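Local coordinates for glycoside Hydrolase (Bacteroides uniformis, PDB 5T9X), which is a family 16 glycoside hydrolase of a gut bacterium that probably hydrolyses glycosidic bonds in agarose-type algal galactans, at residues V179-P184 with Q188-I193; L264-Y267 with V273-V276. All blocks are in the same frame, centred on the assembly; numbering follows the deposited sequence.

Contact 1. Residues V179-P184 with Q188-I193; sequences VWMLSP and QEIDII
The hairpin of V179-P184 with Q188-I193, in which W180 meets E189, belongs to the inner sheet of the family 16 beta-jelly roll, and its returning strand, sequence EIDII, matches the start of the signature that carries the active-site acids in this family. A classic beta bulge puts I192 and I193 both opposite V179, whose O accepts from I193 N at 3.0 Å, nearly straight (170°), and from I192 N on a more bent path. Before the bulge, M181 N donates to I190 O at 2.7 Å, and at the turn S183 OG takes the N-H of Q188 while also bonding D185.

W180, L182, E189 and D191 share one face of the sheet. With W180 CG between its backbone N and carbonyl carbon (chi1 57°), CE3 and CZ3 of the indole come obliquely against the E189 carboxylate, the planes 58° apart and CE3 3.6 Å from E189 CD. An imidazole, probably from the crystallisation liquor, lies about 3 Å from the E189 side chain (nearest atoms) and may mark the substrate cleft on this face. The other face is apolar: M181 bends at its thioether and lies beside I190, CE reaching I190 CB at 3.9 Å, while V179 CB meets I193 CB at 4.1 Å.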
loop_
_atom_site.group_PDB
_atom_site.type_symbol
_atom_site.label_atom_id
_atom_site.label_comp_id
_atom_site.label_asym_id
_atom_site.label_seq_id
_atom_site.Cartn_x
_atom_site.Cartn_y
_atom_site.Cartn_z
ATOM N N VAL A 179 -0.806 0.152 -0.654
ATOM C CA VAL A 179 0.125 -0.318 -1.691
ATOM C C VAL A 179 1.519 -0.219 -1.107
ATOM O O VAL A 179 1.930 0.865 -0.713
ATOM C CB VAL A 179 0.036 0.531 -2.978
ATOM C CG1 VAL A 179 1.001 0.026 -4.047
ATOM C CG2 VAL A 179 -1.377 0.485 -3.511
ATOM N N TRP A 180 2.253 -1.338 -1.047
ATOM C CA TRP A 180 3.530 -1.372 -0.300
ATOM C C TRP A 180 4.459 -2.506 -0.676
ATOM O O TRP A 180 4.111 -3.392 -1.432
ATOM C CB TRP A 180 3.272 -1.360 1.216
ATOM C CG TRP A 180 2.407 -2.467 1.733
ATOM C CD1 TRP A 180 1.110 -2.706 1.422
ATOM C CD2 TRP A 180 2.769 -3.449 2.715
ATOM N NE1 TRP A 180 0.636 -3.812 2.115
ATOM C CE2 TRP A 180 1.626 -4.270 2.938
ATOM C CE3 TRP A 180 3.937 -3.722 3.412
ATOM C CZ2 TRP A 180 1.625 -5.361 3.846
ATOM C CZ3 TRP A 180 3.945 -4.802 4.333
ATOM C CH2 TRP A 180 2.791 -5.611 4.530
ATOM N N MET A 181 5.674 -2.440 -0.168
ATOM C CA MET A 181 6.711 -3.362 -0.565
ATOM C C MET A 181 7.338 -3.905 0.695
ATOM O O MET A 181 7.542 -3.175 1.635
ATOM C CB MET A 181 7.735 -2.650 -1.439
ATOM C CG MET A 181 7.096 -1.980 -2.629
ATOM S SD MET A 181 8.252 -1.525 -3.917
ATOM C CE MET A 181 9.054 -0.100 -3.215
ATOM N N LEU A 182 7.602 -5.201 0.696
ATOM C CA LEU A 182 8.146 -5.882 1.838
ATOM C C LEU A 182 9.108 -7.003 1.383
ATOM O O LEU A 182 8.776 -7.774 0.484
ATOM C CB LEU A 182 6.987 -6.453 2.655
ATOM C CG LEU A 182 7.303 -7.291 3.901
ATOM C CD1 LEU A 182 7.975 -6.430 4.969
ATOM C CD2 LEU A 182 6.013 -7.926 4.420
ATOM N N SER A 183 10.279 -7.074 2.023
ATOM C CA SER A 183 11.251 -8.129 1.786
ATOM C C SER A 183 10.707 -9.452 2.314
ATOM O O SER A 183 9.989 -9.432 3.304
ATOM C CB SER A 183 12.578 -7.818 2.483
ATOM O OG SER A 183 12.441 -7.829 3.898
ATOM N N PRO A 184 11.024 -10.598 1.653
ATOM C CA PRO A 184 10.471 -11.901 2.134
ATOM C C PRO A 184 10.828 -12.273 3.588
ATOM O O PRO A 184 10.052 -12.964 4.200
ATOM C CB PRO A 184 11.051 -12.943 1.167
ATOM C CG PRO A 184 11.454 -12.165 -0.019
ATOM C CD PRO A 184 11.749 -10.753 0.387
ATOM N N GLN A 188 12.419 -5.399 6.040
ATOM C CA GLN A 188 12.452 -4.124 5.336
ATOM C C GLN A 188 11.181 -3.902 4.520
ATOM O O GLN A 188 10.707 -4.794 3.805
ATOM C CB GLN A 188 13.660 -4.047 4.413
ATOM C CG GLN A 188 14.976 -4.197 5.133
ATOM C CD GLN A 188 16.167 -4.056 4.205
ATOM O OE1 GLN A 188 16.040 -3.729 3.030
ATOM N NE2 GLN A 188 17.321 -4.317 4.731
ATOM N N GLU A 189 10.663 -2.690 4.614
ATOM C CA GLU A 189 9.381 -2.380 4.057
ATOM C C GLU A 189 9.421 -0.937 3.560
ATOM O O GLU A 189 10.002 -0.091 4.220
ATOM C CB GLU A 189 8.356 -2.577 5.155
ATOM C CG GLU A 189 6.936 -2.228 4.804
ATOM C CD GLU A 189 6.004 -2.274 5.997
ATOM O OE1 GLU A 189 6.139 -3.233 6.811
ATOM O OE2 GLU A 189 5.133 -1.355 6.104
ATOM N N ILE A 190 8.833 -0.691 2.385
ATOM C CA ILE A 190 8.624 0.661 1.821
ATOM C C ILE A 190 7.121 0.801 1.570
ATOM O O ILE A 190 6.511 -0.052 0.887
ATOM C CB ILE A 190 9.415 0.872 0.517
ATOM C CG1 ILE A 190 10.899 0.775 0.798
ATOM C CG2 ILE A 190 9.132 2.233 -0.068
ATOM C CD1 ILE A 190 11.810 0.758 -0.409
ATOM N N ASP A 191 6.513 1.831 2.146
ATOM C CA ASP A 191 5.071 2.057 1.983
ATOM C C ASP A 191 4.840 3.142 0.990
ATOM O O ASP A 191 5.276 4.257 1.212
ATOM C CB ASP A 191 4.414 2.451 3.287
ATOM C CG ASP A 191 4.646 1.439 4.358
ATOM O OD1 ASP A 191 4.400 0.233 4.129
ATOM O OD2 ASP A 191 5.123 1.852 5.423
ATOM N N ILE A 192 4.133 2.811 -0.082
ATOM C CA ILE A 192 3.809 3.770 -1.118
ATOM C C ILE A 192 2.514 4.530 -0.776
ATOM O O ILE A 192 2.485 5.753 -0.721
ATOM C CB ILE A 192 3.770 3.073 -2.487
ATOM C CG1 ILE A 192 5.135 2.431 -2.745
ATOM C CG2 ILE A 192 3.468 4.083 -3.583
ATOM C CD1 ILE A 192 5.218 1.555 -3.967
ATOM N N ILE A 193 1.459 3.787 -0.534
ATOM C CA ILE A 193 0.204 4.320 -0.086
ATOM C C ILE A 193 -0.193 3.583 1.180
ATOM O O ILE A 193 -0.318 2.356 1.186
ATOM C CB ILE A 193 -0.924 4.108 -1.117
ATOM C CG1 ILE A 193 -0.581 4.787 -2.447
ATOM C CG2 ILE A 193 -2.230 4.694 -0.578
ATOM C CD1 ILE A 193 -1.624 4.652 -3.550
#

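Contact 2. Residues L264-Y267 with V273-V276; sequences LEYY and VRRV
Strands L264-Y267 and V273-V276 run antiparallel, their axes 4.8 Å apart at the closest, with L264 and V276 exchanging two backbone bonds, L264 N to V276 O at 2.9 Å and V276 N to L264 O at 2.8 Å. Y266 N donates to R274 O, but Y266 O accepts from V273 N, so V273 and R274 both face Y266 in a classic beta bulge. On the buried face the phenol ring of Y266 turns its edge to the opposite strand: R274 O lies near the ring plane, 3.5 Å from CD2, and V276 CG2 comes against CE2 at 4.1 Å. This hairpin ends one sheet of the jelly-roll sandwich, and L264, Y266 and V276 face strand 215-224 of the other sheet, where S218 O receives the Y266 hydroxyl.

E265 and R275 occupy the reverse face, side by side. Their salt bridge, R275 NH1 to E265 OE2 at 3.1 Å, lies in the guanidinium plane yet reaches the carboxylate from above its own plane, the two groups being turned 74° apart. Bends at chi2 and chi3 turn the end of R275 so that NH1 reaches the glutamate, whose other oxygen, OE1, accepts from Y267 OH at 2.7 Å.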
loop_
_atom_site.group_PDB
_atom_site.type_symbol
_atom_site.label_atom_id
_atom_site.label_comp_id
_atom_site.label_asym_id
_atom_site.label_seq_id
_atom_site.Cartn_x
_atom_site.Cartn_y
_atom_site.Cartn_z
ATOM N N LEU A 264 14.968 7.416 -0.696
ATOM C CA LEU A 264 13.618 7.346 -1.236
ATOM C C LEU A 264 13.116 8.740 -1.578
ATOM O O LEU A 264 13.455 9.701 -0.894
ATOM C CB LEU A 264 12.643 6.736 -0.223
ATOM C CG LEU A 264 13.117 5.431 0.372
ATOM C CD1 LEU A 264 12.247 5.016 1.556
ATOM C CD2 LEU A 264 13.169 4.355 -0.694
ATOM N N GLU A 265 12.309 8.835 -2.635
ATOM C CA GLU A 265 11.605 10.075 -3.033
ATOM C C GLU A 265 10.182 9.664 -3.337
ATOM O O GLU A 265 9.982 8.688 -4.072
ATOM C CB GLU A 265 12.247 10.738 -4.256
ATOM C CG GLU A 265 13.529 11.517 -3.938
ATOM C CD GLU A 265 14.284 12.082 -5.171
ATOM O OE1 GLU A 265 13.815 11.914 -6.325
ATOM O OE2 GLU A 265 15.367 12.707 -4.986
ATOM N N TYR A 266 9.205 10.361 -2.743
ATOM C CA TYR A 266 7.785 10.062 -2.961
ATOM C C TYR A 266 7.163 11.103 -3.898
ATOM O O TYR A 266 7.422 12.328 -3.758
ATOM C CB TYR A 266 6.991 9.975 -1.635
ATOM C CG TYR A 266 7.435 8.874 -0.695
ATOM C CD1 TYR A 266 6.788 7.649 -0.663
ATOM C CD2 TYR A 266 8.508 9.072 0.195
ATOM C CE1 TYR A 266 7.181 6.653 0.244
ATOM C CE2 TYR A 266 8.921 8.076 1.079
ATOM C CZ TYR A 266 8.259 6.869 1.104
ATOM O OH TYR A 266 8.674 5.883 1.989
ATOM N N TYR A 267 6.330 10.609 -4.823
ATOM C CA TYR A 267 5.690 11.446 -5.840
ATOM C C TYR A 267 4.179 11.291 -5.785
ATOM O O TYR A 267 3.660 10.200 -5.844
ATOM C CB TYR A 267 6.216 11.107 -7.236
ATOM C CG TYR A 267 7.668 11.476 -7.419
ATOM C CD1 TYR A 267 8.025 12.679 -8.017
ATOM C CD2 TYR A 267 8.689 10.619 -6.991
ATOM C CE1 TYR A 267 9.370 13.027 -8.203
ATOM C CE2 TYR A 267 10.029 10.953 -7.152
ATOM C CZ TYR A 267 10.361 12.173 -7.754
ATOM O OH TYR A 267 11.679 12.542 -7.913
ATOM N N VAL A 273 6.968 15.219 -3.378
ATOM C CA VAL A 273 6.421 15.803 -2.129
ATOM C C VAL A 273 7.139 15.391 -0.851
ATOM O O VAL A 273 6.822 15.916 0.191
ATOM C CB VAL A 273 4.910 15.483 -1.881
ATOM C CG1 VAL A 273 4.027 16.042 -2.991
ATOM C CG2 VAL A 273 4.669 13.991 -1.681
ATOM N N ARG A 274 8.026 14.403 -0.904
ATOM C CA ARG A 274 8.787 13.993 0.263
ATOM C C ARG A 274 10.047 13.226 -0.090
ATOM O O ARG A 274 9.983 12.163 -0.726
ATOM C CB ARG A 274 7.950 13.120 1.183
ATOM C CG ARG A 274 8.716 12.732 2.446
ATOM C CD ARG A 274 7.760 12.199 3.471
ATOM N NE ARG A 274 8.403 11.566 4.616
ATOM C CZ ARG A 274 8.984 12.201 5.629
ATOM N NH1 ARG A 274 9.038 13.538 5.668
ATOM N NH2 ARG A 274 9.512 11.474 6.617
ATOM N N ARG A 275 11.176 13.728 0.395
ATOM C CA ARG A 275 12.464 13.091 0.191
ATOM C C ARG A 275 12.938 12.507 1.505
ATOM O O ARG A 275 13.013 13.228 2.510
ATOM C CB ARG A 275 13.475 14.124 -0.324
ATOM C CG ARG A 275 14.939 13.675 -0.266
ATOM C CD ARG A 275 15.800 14.287 -1.372
ATOM N NE ARG A 275 15.421 15.687 -1.568
ATOM C CZ ARG A 275 14.953 16.222 -2.695
ATOM N NH1 ARG A 275 14.835 15.515 -3.831
ATOM N NH2 ARG A 275 14.614 17.500 -2.677
ATOM N N VAL A 276 13.301 11.227 1.489
ATOM C CA VAL A 276 13.837 10.557 2.675
ATOM C C VAL A 276 15.270 10.085 2.359
ATOM O O VAL A 276 15.494 9.102 1.639
ATOM C CB VAL A 276 12.894 9.425 3.095
ATOM C CG1 VAL A 276 13.490 8.579 4.202
ATOM C CG2 VAL A 276 11.539 9.990 3.521
#

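From the N terminus, contact 1 comes first and closes a hairpin of strands 176-182 and 188-195, with three residues between its segments; only after strands 215-224, 227-239 and 252-260 does contact 2 close its own hairpin, with five residues between its segments. The two are in series, neither enclosing nor crossing the other, and their centres lie 14 Å apart. They sit in opposing sheets of the sandwich and meet through its core: I190 CD1 packs on L264 CD2 at 3.9 Å, and the Y266 ring brings CE1 to within 3.2 Å of D191 O. Strand 252-260, paired with 263-268, packs across the core on contact 1, V256 touching M181 and I192 as well as L264 and Y266.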